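Local coordinates for protein probable TonB-dependent siderophore receptor PiuA (Acinetobacter baumannii, PDB 5FP1) that probably binds iron-chelating siderophores at the outer membrane and takes part in the first step of iron uptake as a TonB-dependent receptor, at residues Asp263-Glu268 / Asn297-Thr302; Glu519-Glu524 / Glu546-Arg551; Thr627-Tyr632 / Asp667-Tyr672; Glu445-Phe450 / Thr460-Ser465. All coordinates share one frame; numbering follows the deposited sequence.

Interaction 1: residues Asp263-Glu268 / Asn297-Thr302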
# COMPACT_ATOMS: atom_id res chain seq x y z
N ASP A 263 1.62 2.58 24.88
CA ASP A 263 1.42 2.27 23.46
C ASP A 263 2.58 1.41 22.95
O ASP A 263 3.70 1.50 23.45
CB ASP A 263 1.41 3.55 22.63
CG ASP A 263 0.21 4.47 22.94
OD1 ASP A 263 -0.79 4.05 23.57
OD2 ASP A 263 0.28 5.62 22.46
N PHE A 264 2.31 0.59 21.95
CA PHE A 264 3.35 -0.26 21.36
C PHE A 264 2.81 -0.83 20.06
O PHE A 264 1.60 -0.83 19.82
CB PHE A 264 3.75 -1.42 22.30
CG PHE A 264 2.60 -2.35 22.63
CD1 PHE A 264 2.32 -3.45 21.83
CD2 PHE A 264 1.80 -2.10 23.72
CE1 PHE A 264 1.22 -4.26 22.11
CE2 PHE A 264 0.74 -2.93 24.02
CZ PHE A 264 0.44 -3.99 23.20
N GLN A 265 3.70 -1.33 19.23
CA GLN A 265 3.27 -2.13 18.09
C GLN A 265 4.34 -3.11 17.74
O GLN A 265 5.50 -2.74 17.56
CB GLN A 265 2.93 -1.25 16.88
CG GLN A 265 2.48 -2.02 15.63
CD GLN A 265 1.56 -1.20 14.74
OE1 GLN A 265 1.70 0.03 14.65
NE2 GLN A 265 0.58 -1.86 14.10
N LYS A 266 3.93 -4.35 17.61
CA LYS A 266 4.82 -5.43 17.24
C LYS A 266 4.21 -6.22 16.08
O LYS A 266 3.10 -6.76 16.19
CB LYS A 266 5.02 -6.36 18.43
CG LYS A 266 5.74 -5.70 19.60
CD LYS A 266 5.53 -6.48 20.91
CE LYS A 266 6.35 -5.86 22.03
NZ LYS A 266 6.27 -6.66 23.28
N GLN A 267 4.90 -6.23 14.96
CA GLN A 267 4.48 -6.99 13.81
C GLN A 267 5.48 -8.10 13.59
O GLN A 267 6.69 -7.93 13.78
CB GLN A 267 4.39 -6.08 12.58
CG GLN A 267 3.44 -4.90 12.78
CD GLN A 267 3.13 -4.14 11.51
OE1 GLN A 267 3.93 -4.08 10.58
NE2 GLN A 267 1.95 -3.56 11.46
N GLU A 268 4.98 -9.21 13.08
CA GLU A 268 5.84 -10.33 12.73
C GLU A 268 5.28 -11.04 11.52
O GLU A 268 4.14 -11.48 11.53
CB GLU A 268 5.96 -11.31 13.90
CG GLU A 268 6.93 -12.45 13.62
CD GLU A 268 7.04 -13.44 14.78
OE1 GLU A 268 6.68 -13.11 15.93
OE2 GLU A 268 7.50 -14.57 14.54
N ASN A 297 0.07 -9.11 14.28
CA ASN A 297 0.04 -7.70 14.57
C ASN A 297 -0.51 -7.54 15.97
O ASN A 297 -1.54 -8.15 16.32
CB ASN A 297 -0.86 -7.00 13.52
CG ASN A 297 -0.71 -5.48 13.47
OD1 ASN A 297 0.25 -4.87 14.01
ND2 ASN A 297 -1.67 -4.85 12.77
N ASP A 298 0.16 -6.74 16.78
CA ASP A 298 -0.19 -6.59 18.19
C ASP A 298 0.10 -5.14 18.53
O ASP A 298 1.26 -4.72 18.48
CB ASP A 298 0.66 -7.55 19.04
CG ASP A 298 0.28 -7.56 20.50
OD1 ASP A 298 -0.72 -6.95 20.90
OD2 ASP A 298 0.99 -8.22 21.28
N TYR A 299 -0.94 -4.35 18.79
CA TYR A 299 -0.76 -2.94 18.94
C TYR A 299 -1.74 -2.23 19.87
O TYR A 299 -2.89 -2.66 20.06
CB TYR A 299 -0.76 -2.23 17.58
CG TYR A 299 -2.08 -2.20 16.86
CD1 TYR A 299 -3.10 -1.33 17.24
CD2 TYR A 299 -2.31 -3.02 15.76
CE1 TYR A 299 -4.30 -1.28 16.55
CE2 TYR A 299 -3.52 -2.99 15.08
CZ TYR A 299 -4.51 -2.12 15.48
OH TYR A 299 -5.72 -2.14 14.80
N VAL A 300 -1.23 -1.15 20.43
CA VAL A 300 -1.99 -0.14 21.17
C VAL A 300 -1.46 1.22 20.75
O VAL A 300 -0.25 1.48 20.86
CB VAL A 300 -1.79 -0.28 22.71
CG1 VAL A 300 -2.37 0.94 23.42
CG2 VAL A 300 -2.44 -1.55 23.21
N TRP A 301 -2.31 2.08 20.23
CA TRP A 301 -1.88 3.42 19.83
C TRP A 301 -2.96 4.45 20.16
O TRP A 301 -4.11 4.10 20.49
CB TRP A 301 -1.42 3.50 18.36
CG TRP A 301 -2.47 3.26 17.42
CD1 TRP A 301 -2.88 2.04 16.93
CD2 TRP A 301 -3.35 4.24 16.82
NE1 TRP A 301 -3.96 2.21 16.09
CE2 TRP A 301 -4.26 3.54 16.00
CE3 TRP A 301 -3.46 5.63 16.92
CZ2 TRP A 301 -5.26 4.20 15.27
CZ3 TRP A 301 -4.45 6.28 16.19
CH2 TRP A 301 -5.34 5.56 15.39
N THR A 302 -2.56 5.72 20.10
CA THR A 302 -3.38 6.80 20.60
C THR A 302 -4.03 7.62 19.51
O THR A 302 -3.35 8.18 18.64
CB THR A 302 -2.55 7.76 21.48
OG1 THR A 302 -2.06 7.05 22.61
CG2 THR A 302 -3.40 8.92 21.93
O HOH W 1 0.34 6.37 19.81

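Interaction 2: residues Glu519-Glu524 / Glu546-Arg551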
# COMPACT_ATOMS: atom_id res chain seq x y z
N GLU A 519 -19.42 -3.37 -7.38
CA GLU A 519 -19.03 -3.47 -8.77
C GLU A 519 -18.41 -2.16 -9.21
O GLU A 519 -18.93 -1.07 -8.89
CB GLU A 519 -20.24 -3.78 -9.66
CG GLU A 519 -20.87 -5.12 -9.39
CD GLU A 519 -22.14 -5.32 -10.22
OE1 GLU A 519 -22.03 -5.69 -11.38
OE2 GLU A 519 -23.23 -5.03 -9.73
N ALA A 520 -17.29 -2.26 -9.89
CA ALA A 520 -16.55 -1.09 -10.34
C ALA A 520 -16.06 -1.33 -11.75
O ALA A 520 -16.01 -2.48 -12.24
CB ALA A 520 -15.37 -0.81 -9.41
N GLN A 521 -15.64 -0.25 -12.38
CA GLN A 521 -15.14 -0.34 -13.74
C GLN A 521 -14.24 0.84 -14.07
O GLN A 521 -14.32 1.92 -13.47
CB GLN A 521 -16.31 -0.45 -14.73
CG GLN A 521 -17.17 0.81 -14.72
CD GLN A 521 -18.47 0.70 -15.51
OE1 GLN A 521 -18.81 -0.34 -16.07
NE2 GLN A 521 -19.20 1.79 -15.55
N THR A 522 -13.36 0.62 -15.05
CA THR A 522 -12.50 1.65 -15.58
C THR A 522 -12.59 1.69 -17.10
O THR A 522 -12.44 0.65 -17.77
CB THR A 522 -11.04 1.42 -15.16
OG1 THR A 522 -10.92 1.56 -13.74
CG2 THR A 522 -10.09 2.42 -15.85
N PHE A 523 -12.90 2.87 -17.62
CA PHE A 523 -12.77 3.16 -19.07
C PHE A 523 -11.58 4.10 -19.25
O PHE A 523 -11.49 5.14 -18.61
CB PHE A 523 -14.05 3.83 -19.62
CG PHE A 523 -13.88 4.25 -21.09
CD1 PHE A 523 -13.92 3.29 -22.10
CD2 PHE A 523 -13.56 5.56 -21.43
CE1 PHE A 523 -13.75 3.65 -23.44
CE2 PHE A 523 -13.36 5.92 -22.76
CZ PHE A 523 -13.46 4.96 -23.76
N GLU A 524 -10.64 3.73 -20.11
CA GLU A 524 -9.43 4.51 -20.28
C GLU A 524 -9.03 4.62 -21.75
O GLU A 524 -9.18 3.67 -22.53
CB GLU A 524 -8.29 3.87 -19.52
CG GLU A 524 -6.96 4.62 -19.52
CD GLU A 524 -6.02 4.12 -18.42
OE1 GLU A 524 -6.48 4.05 -17.27
OE2 GLU A 524 -4.83 3.81 -18.71
N GLU A 546 -14.55 4.09 -11.52
CA GLU A 546 -15.72 4.32 -10.73
C GLU A 546 -16.22 3.09 -10.07
O GLU A 546 -16.03 1.97 -10.56
CB GLU A 546 -16.86 4.91 -11.59
CG GLU A 546 -17.34 3.98 -12.67
CD GLU A 546 -18.39 4.63 -13.58
OE1 GLU A 546 -19.28 5.35 -13.07
OE2 GLU A 546 -18.31 4.41 -14.80
N LYS A 547 -16.93 3.30 -8.97
CA LYS A 547 -17.63 2.22 -8.30
C LYS A 547 -19.12 2.50 -8.39
O LYS A 547 -19.70 3.19 -7.54
CB LYS A 547 -17.17 2.07 -6.85
CG LYS A 547 -17.71 0.82 -6.19
CD LYS A 547 -17.42 0.78 -4.71
CE LYS A 547 -15.98 0.49 -4.39
NZ LYS A 547 -15.77 0.52 -2.90
N GLN A 548 -19.73 2.00 -9.46
CA GLN A 548 -21.10 2.35 -9.80
C GLN A 548 -22.09 1.58 -8.95
O GLN A 548 -23.26 1.91 -8.91
CB GLN A 548 -21.35 2.13 -11.31
CG GLN A 548 -21.44 0.69 -11.75
CD GLN A 548 -20.10 0.02 -11.96
OE1 GLN A 548 -19.06 0.61 -11.74
NE2 GLN A 548 -20.13 -1.22 -12.39
N ASN A 549 -21.63 0.55 -8.24
CA ASN A 549 -22.45 -0.10 -7.24
C ASN A 549 -21.65 -0.21 -5.96
O ASN A 549 -20.82 -1.13 -5.79
CB ASN A 549 -22.88 -1.49 -7.69
CG ASN A 549 -24.05 -1.44 -8.63
OD1 ASN A 549 -25.19 -1.21 -8.21
ND2 ASN A 549 -23.79 -1.61 -9.91
N THR A 550 -21.89 0.76 -5.07
CA THR A 550 -21.20 0.85 -3.80
C THR A 550 -22.14 0.42 -2.70
O THR A 550 -23.34 0.77 -2.71
CB THR A 550 -20.80 2.32 -3.53
OG1 THR A 550 -19.90 2.76 -4.56
CG2 THR A 550 -20.13 2.49 -2.17
N ARG A 551 -21.61 -0.33 -1.74
CA ARG A 551 -22.41 -0.77 -0.61
C ARG A 551 -22.62 0.41 0.32
O ARG A 551 -21.67 1.09 0.66
CB ARG A 551 -21.73 -1.92 0.14
CG ARG A 551 -22.64 -2.61 1.16
CD ARG A 551 -22.05 -3.95 1.57
NE ARG A 551 -20.76 -3.83 2.18
CZ ARG A 551 -19.59 -4.19 1.66
NH1 ARG A 551 -19.47 -4.73 0.44
NH2 ARG A 551 -18.51 -4.01 2.38
O HOH W 2 -18.40 -3.72 -13.10

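Interaction 3: residues Thr627-Tyr632 / Asp667-Tyr672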
# COMPACT_ATOMS: atom_id res chain seq x y z
N THR A 627 4.95 14.57 -8.86
CA THR A 627 6.22 14.24 -8.26
C THR A 627 7.31 14.34 -9.32
O THR A 627 7.08 14.13 -10.54
CB THR A 627 6.29 12.84 -7.63
OG1 THR A 627 6.25 11.85 -8.66
CG2 THR A 627 5.12 12.57 -6.62
N LEU A 628 8.49 14.62 -8.83
CA LEU A 628 9.68 14.75 -9.70
C LEU A 628 10.90 14.29 -8.93
O LEU A 628 11.12 14.71 -7.79
CB LEU A 628 9.84 16.19 -10.16
CG LEU A 628 11.18 16.55 -10.82
CD1 LEU A 628 11.27 15.90 -12.17
CD2 LEU A 628 11.30 18.06 -10.96
N TRP A 629 11.67 13.40 -9.56
CA TRP A 629 13.00 13.05 -9.10
C TRP A 629 13.93 13.15 -10.29
O TRP A 629 13.66 12.57 -11.33
CB TRP A 629 13.04 11.63 -8.56
CG TRP A 629 14.39 11.26 -8.09
CD1 TRP A 629 15.28 10.45 -8.70
CD2 TRP A 629 15.03 11.74 -6.90
NE1 TRP A 629 16.44 10.38 -7.97
CE2 TRP A 629 16.31 11.16 -6.86
CE3 TRP A 629 14.64 12.61 -5.87
CZ2 TRP A 629 17.21 11.43 -5.83
CZ3 TRP A 629 15.54 12.86 -4.84
CH2 TRP A 629 16.81 12.27 -4.83
N THR A 630 15.02 13.90 -10.14
CA THR A 630 15.98 14.03 -11.21
C THR A 630 17.41 14.06 -10.67
O THR A 630 17.67 14.59 -9.59
CB THR A 630 15.65 15.25 -12.09
OG1 THR A 630 16.49 15.21 -13.26
CG2 THR A 630 15.81 16.55 -11.35
N THR A 631 18.31 13.40 -11.40
CA THR A 631 19.72 13.37 -11.01
C THR A 631 20.63 13.72 -12.18
O THR A 631 20.28 13.54 -13.35
CB THR A 631 20.16 12.02 -10.41
OG1 THR A 631 20.37 11.06 -11.44
CG2 THR A 631 19.11 11.49 -9.39
N TYR A 632 21.80 14.24 -11.81
CA TYR A 632 22.79 14.72 -12.77
C TYR A 632 24.20 14.30 -12.36
O TYR A 632 24.58 14.37 -11.20
CB TYR A 632 22.68 16.24 -12.95
CG TYR A 632 23.35 16.69 -14.23
CD1 TYR A 632 24.72 16.93 -14.27
CD2 TYR A 632 22.63 16.82 -15.40
CE1 TYR A 632 25.34 17.31 -15.44
CE2 TYR A 632 23.24 17.19 -16.58
CZ TYR A 632 24.60 17.44 -16.59
OH TYR A 632 25.22 17.81 -17.76
N ASP A 667 13.40 17.01 -1.59
CA ASP A 667 14.44 16.10 -1.18
C ASP A 667 15.71 16.34 -1.99
O ASP A 667 15.65 16.85 -3.11
CB ASP A 667 13.99 14.66 -1.36
CG ASP A 667 12.78 14.33 -0.48
OD1 ASP A 667 12.95 14.28 0.76
OD2 ASP A 667 11.66 14.17 -1.03
N ALA A 668 16.84 15.96 -1.43
CA ALA A 668 18.10 16.01 -2.17
C ALA A 668 18.99 14.85 -1.87
O ALA A 668 18.88 14.21 -0.82
CB ALA A 668 18.81 17.32 -1.89
N MET A 669 19.92 14.58 -2.79
CA MET A 669 20.84 13.50 -2.63
C MET A 669 22.21 13.84 -3.28
O MET A 669 22.28 14.55 -4.27
CB MET A 669 20.25 12.26 -3.31
CG MET A 669 21.03 10.98 -3.17
SD MET A 669 22.26 10.71 -4.48
CE MET A 669 21.21 10.40 -5.89
N ALA A 670 23.26 13.25 -2.74
CA ALA A 670 24.57 13.23 -3.38
C ALA A 670 25.23 11.89 -3.14
O ALA A 670 25.28 11.40 -2.02
CB ALA A 670 25.45 14.35 -2.82
N ARG A 671 25.75 11.32 -4.21
CA ARG A 671 26.40 10.05 -4.21
C ARG A 671 27.83 10.22 -4.76
O ARG A 671 27.98 10.60 -5.92
CB ARG A 671 25.68 9.10 -5.13
CG ARG A 671 26.34 7.73 -5.15
CD ARG A 671 25.40 6.61 -5.55
NE ARG A 671 24.69 6.93 -6.77
CZ ARG A 671 23.37 7.06 -6.88
NH1 ARG A 671 22.56 6.88 -5.83
NH2 ARG A 671 22.86 7.35 -8.05
N TYR A 672 28.82 9.88 -3.95
CA TYR A 672 30.23 9.97 -4.38
C TYR A 672 30.81 8.59 -4.52
O TYR A 672 30.79 7.79 -3.57
CB TYR A 672 31.07 10.79 -3.38
CG TYR A 672 32.52 10.99 -3.83
CD1 TYR A 672 32.84 11.89 -4.84
CD2 TYR A 672 33.55 10.26 -3.27
CE1 TYR A 672 34.14 12.07 -5.26
CE2 TYR A 672 34.86 10.42 -3.68
CZ TYR A 672 35.15 11.33 -4.68
OH TYR A 672 36.44 11.49 -5.09

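Interaction 4: residues Glu445-Phe450 / Thr460-Ser465. With C8E ((hydroxyethyloxy)tri(ethyloxy)octane), chain G.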
# COMPACT_ATOMS: atom_id res chain seq x y z
N GLU A 445 -15.62 -17.17 -0.45
CA GLU A 445 -16.38 -17.37 0.76
C GLU A 445 -15.67 -16.77 1.98
O GLU A 445 -14.49 -17.02 2.21
CB GLU A 445 -16.62 -18.86 1.01
CG GLU A 445 -17.36 -19.09 2.32
CD GLU A 445 -17.52 -20.57 2.63
OE1 GLU A 445 -18.30 -21.27 1.94
OE2 GLU A 445 -16.88 -21.02 3.58
N ALA A 446 -16.40 -15.97 2.75
CA ALA A 446 -15.87 -15.40 3.98
C ALA A 446 -16.79 -15.78 5.11
O ALA A 446 -18.01 -15.60 5.03
CB ALA A 446 -15.75 -13.89 3.88
N GLU A 447 -16.21 -16.34 6.17
CA GLU A 447 -16.98 -16.71 7.35
C GLU A 447 -16.32 -16.16 8.59
O GLU A 447 -15.13 -16.39 8.81
CB GLU A 447 -17.06 -18.23 7.45
CG GLU A 447 -17.85 -18.70 8.67
CD GLU A 447 -18.13 -20.20 8.62
OE1 GLU A 447 -17.18 -20.98 8.55
OE2 GLU A 447 -19.31 -20.58 8.62
N GLN A 448 -17.10 -15.50 9.43
CA GLN A 448 -16.57 -14.92 10.63
C GLN A 448 -17.41 -15.33 11.82
O GLN A 448 -18.61 -15.13 11.80
CB GLN A 448 -16.52 -13.40 10.51
CG GLN A 448 -15.19 -12.96 9.96
CD GLN A 448 -14.95 -11.47 9.93
OE1 GLN A 448 -14.48 -10.99 8.94
NE2 GLN A 448 -15.20 -10.77 11.02
N ASN A 449 -16.76 -15.91 12.82
CA ASN A 449 -17.42 -16.34 14.06
C ASN A 449 -17.17 -15.33 15.19
O ASN A 449 -16.04 -15.18 15.66
CB ASN A 449 -16.87 -17.72 14.47
CG ASN A 449 -17.13 -18.77 13.40
OD1 ASN A 449 -18.27 -19.01 13.01
ND2 ASN A 449 -16.06 -19.37 12.89
N PHE A 450 -18.23 -14.63 15.61
CA PHE A 450 -18.11 -13.59 16.61
C PHE A 450 -18.48 -14.13 17.99
O PHE A 450 -19.56 -14.71 18.16
CB PHE A 450 -19.05 -12.45 16.30
CG PHE A 450 -18.74 -11.74 15.02
CD1 PHE A 450 -17.81 -10.70 14.99
CD2 PHE A 450 -19.35 -12.11 13.84
CE1 PHE A 450 -17.51 -10.04 13.80
CE2 PHE A 450 -19.06 -11.47 12.64
CZ PHE A 450 -18.14 -10.42 12.62
N THR A 460 -22.44 -16.21 13.74
CA THR A 460 -21.58 -16.42 12.60
C THR A 460 -22.14 -15.67 11.40
O THR A 460 -23.33 -15.79 11.05
CB THR A 460 -21.46 -17.93 12.29
OG1 THR A 460 -20.77 -18.60 13.37
CG2 THR A 460 -20.73 -18.16 10.97
N ALA A 461 -21.28 -14.89 10.74
CA ALA A 461 -21.64 -14.24 9.48
C ALA A 461 -20.92 -14.94 8.35
O ALA A 461 -19.73 -15.28 8.46
CB ALA A 461 -21.26 -12.76 9.52
N LYS A 462 -21.61 -15.16 7.25
CA LYS A 462 -20.97 -15.83 6.12
C LYS A 462 -21.42 -15.22 4.80
O LYS A 462 -22.61 -15.00 4.58
CB LYS A 462 -21.29 -17.33 6.14
CG LYS A 462 -20.62 -18.07 5.00
CD LYS A 462 -20.51 -19.56 5.27
CE LYS A 462 -21.85 -20.24 5.18
NZ LYS A 462 -21.67 -21.72 5.13
N ASN A 463 -20.48 -14.95 3.92
CA ASN A 463 -20.80 -14.52 2.56
C ASN A 463 -20.27 -15.54 1.59
O ASN A 463 -19.15 -16.03 1.74
CB ASN A 463 -20.14 -13.18 2.28
CG ASN A 463 -20.42 -12.69 0.88
OD1 ASN A 463 -19.63 -12.92 -0.03
ND2 ASN A 463 -21.57 -12.07 0.69
N ASN A 464 -21.07 -15.85 0.60
CA ASN A 464 -20.63 -16.60 -0.56
C ASN A 464 -20.95 -15.75 -1.77
O ASN A 464 -22.08 -15.30 -1.93
CB ASN A 464 -21.39 -17.93 -0.68
CG ASN A 464 -20.94 -18.94 0.34
OD1 ASN A 464 -19.95 -19.65 0.15
ND2 ASN A 464 -21.62 -18.97 1.45
N SER A 465 -19.94 -15.49 -2.59
CA SER A 465 -20.08 -14.65 -3.79
C SER A 465 -19.34 -15.38 -4.89
O SER A 465 -18.33 -16.04 -4.66
CB SER A 465 -19.44 -13.27 -3.57
OG SER A 465 -20.11 -12.52 -2.57
C1 C8E G . -9.98 -15.11 18.81
C2 C8E G . -10.70 -16.43 18.54
C3 C8E G . -12.21 -16.27 18.66
C4 C8E G . -12.98 -17.56 18.47
C5 C8E G . -14.30 -17.33 17.72
C6 C8E G . -15.36 -18.37 18.12
C7 C8E G . -15.23 -19.70 17.39
C8 C8E G . -16.45 -20.58 17.69
O9 C8E G . -16.99 -21.13 16.49

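Interaction 1: residues Asp263-Glu268 / Asn297-Thr302
Gln265 and Gln267 both turn their amide nitrogens to OD1 of Asn297, and this polar cluster, with Tyr299, forms one closely packed face of the strand pair. Gln265 NE2 donates to Asn297 OD1 at 3.0 Å on an oxygen lone pair, the two amides nearly coplanar. With CG anti to the backbone N (chi1 179°), the extended Gln265 chain runs beside Tyr299, its CD 3.8 Å from Tyr299 CB. Gln267 NE2 adds a weak bond to Asn297 OD1 at 3.3 Å, from an amide turned 79° away. Asn81 and Asn108, in the plug region, bond Gln265 NE2 and Gln267 OE1, and Tyr299 OH reaches Trp501. Just before strand 264-279 begins, Asp263 OD2 accepts Thr302 OG1 through its syn lone pair at 2.7 Å. On the other face Phe264 also packs tightly, its CE2 3.6 Å from Val300 CG2, and Asp298 OD1, hydrogen-bonded to Tyr365 OH, stands at the ring edge, 3.5 Å from Phe264 CE1. The loose side is at Lys266, which extends into solvent, its NZ 5.9 Å from Asp298 OD2. The amide face thus relies on neutral groups with matched donors and acceptors, consistent with a hydrogen-bonded seam between barrel wall and plug.

Interaction 2: residues Glu519-Glu524 / Glu546-Arg551
Gln521 NE2 donates to Glu546 OE2 at 2.9 Å, approaching from well above the carboxylate plane, while Gln521 OE1 bonds to Tyr488. The two side chains lie side by side, both pointing the same way. Toward the start of strand 518-531 the facing strand bulges: Gln548 and Asn549 together face Glu519, whose O accepts the backbone N of Asn549 at 3.2 Å, and the register moves on by one before Gln521 pairs with Glu546. The Gln548 chain is bent at chi2 (-82°), which places its CD back over the strand; OE1 then sits 3.5 Å from Gln521 CG, with the two amides stacked 28° apart. Water 2 ties Gln548 NE2 to Ala520 O, donating to the latter at 2.8 Å. From the other side of the sheet, Ala520 CB comes to 3.1 Å from Glu546 O and also touches Val133. Lys547 turns to that side as well and salt-bridges Glu518. A detergent molecule touches Gln521. Gln548 and Asn549 set against the single residue Glu519 make a classic beta bulge, here in a hairpin of the TonB-dependent receptor barrel.

Interaction 3: residues Thr627-Tyr632 / Asp667-Tyr672
Trp629 reaches across to Asp667, Ala668 and Met669 with the outer rim of its indole, bridging two strands that run in nearly the same direction, 25° apart, with axes 8.9 Å from each other. Its CB leaves the backbone without facing the other strand directly, and CG lies anti to the backbone N (chi1 -180°). On the pyrrole part, NE1 hydrogen-bonds Asp54 OD2, which ties this corner of the ring to the plug region. The benzene part makes the contact. CZ2 lies 4.0 Å from Met669 CB and 4.1 Å from Met669 CE, the methyl returning to the ring because the methionine chain bends at both chi2 and chi3 (-70°). The tip atom CH2 comes closest, 3.8 Å from Met669 CB, which sits in the ring plane at its edge. One atom further round, CZ3 meets Asp667 CB at 4.2 Å. All of these touch the rim, and Trp629 and Met669 cross at about a right angle. Beside them Thr631 CG2 approaches Met669 CE at 4.2 Å, while Thr631 OG1 bonds to Asn583. Asp667 turns its carboxylate to Arg665. Between the two strands runs strand 638-651, hydrogen-bonded partner of both 624-635 and 659-673, so the tryptophan spans one intervening strand on the barrel's inner side. There helix 49-55 lies against the group: Leu51 touches Trp629, Asp54 meets Thr631 and Met669, and Gln681 and Asn683 of strand 678-685 flank the methionine.

Interaction 4: residues Glu445-Phe450 / Thr460-Ser465
Asn449 and Thr460 meet because CG of the one (chi1 -60°) and OG1 of the other (chi1 -66°) are both anti to their carbonyl carbons, which sets the two side chains side by side. Thr460 OG1 donates to Asn449 OD1 at 2.6 Å, in the plane of the amide carbonyl, and Asn449 ND2 is held by Asp413. The pair stands near the turn of an antiparallel beta hairpin in the receptor barrel, made by strands 433-450 and 459-476. Backbone bonds alternate regularly, as where Asn463 N reaches Ala446 O at 2.8 Å. On the same face as Asn449, Lys462 CD lies 3.7 Å from Glu447 OE2, but Lys462 NZ stays 4.4 Å from that oxygen, too far for a salt bridge, and Glu445 is another acidic neighbour. The face of Ala446, Gln448, Ala461 and Asn463 is buried, with Ile508 and Val495 from loops against it. Phe450, its ring stacked on Tyr459, turns an edge to Ala461, CE2 to CB at 4.0 Å. The detergent tail passes by the hairpin end, C5 lying 3.4 Å from Asn449 O. At the other end Ser465 OG donates to a lone pair of Asn463 OD1 at 2.6 Å.

All four contacts lie in the antiparallel beta barrel, and none touches another. Along the chain they come in the order interaction 1, interaction 4, interaction 2, interaction 3, each closing before the next opens. Interactions 1, 2 and 4 each join the two strands of a hairpin, whereas interaction 3 skips a strand. Interactions 2 and 4 are the closest pair, their centres about 24 Å apart, and only strand 482-493 separates strand 459-476 from strand 518-531. Interactions 3 and 4 are farthest apart, about 49 Å between centres, on opposite sides of the chain's centre. Interactions 1, 2 and 3 have plug-region neighbours, consistent with widely spaced parts of the wall contacting the plug.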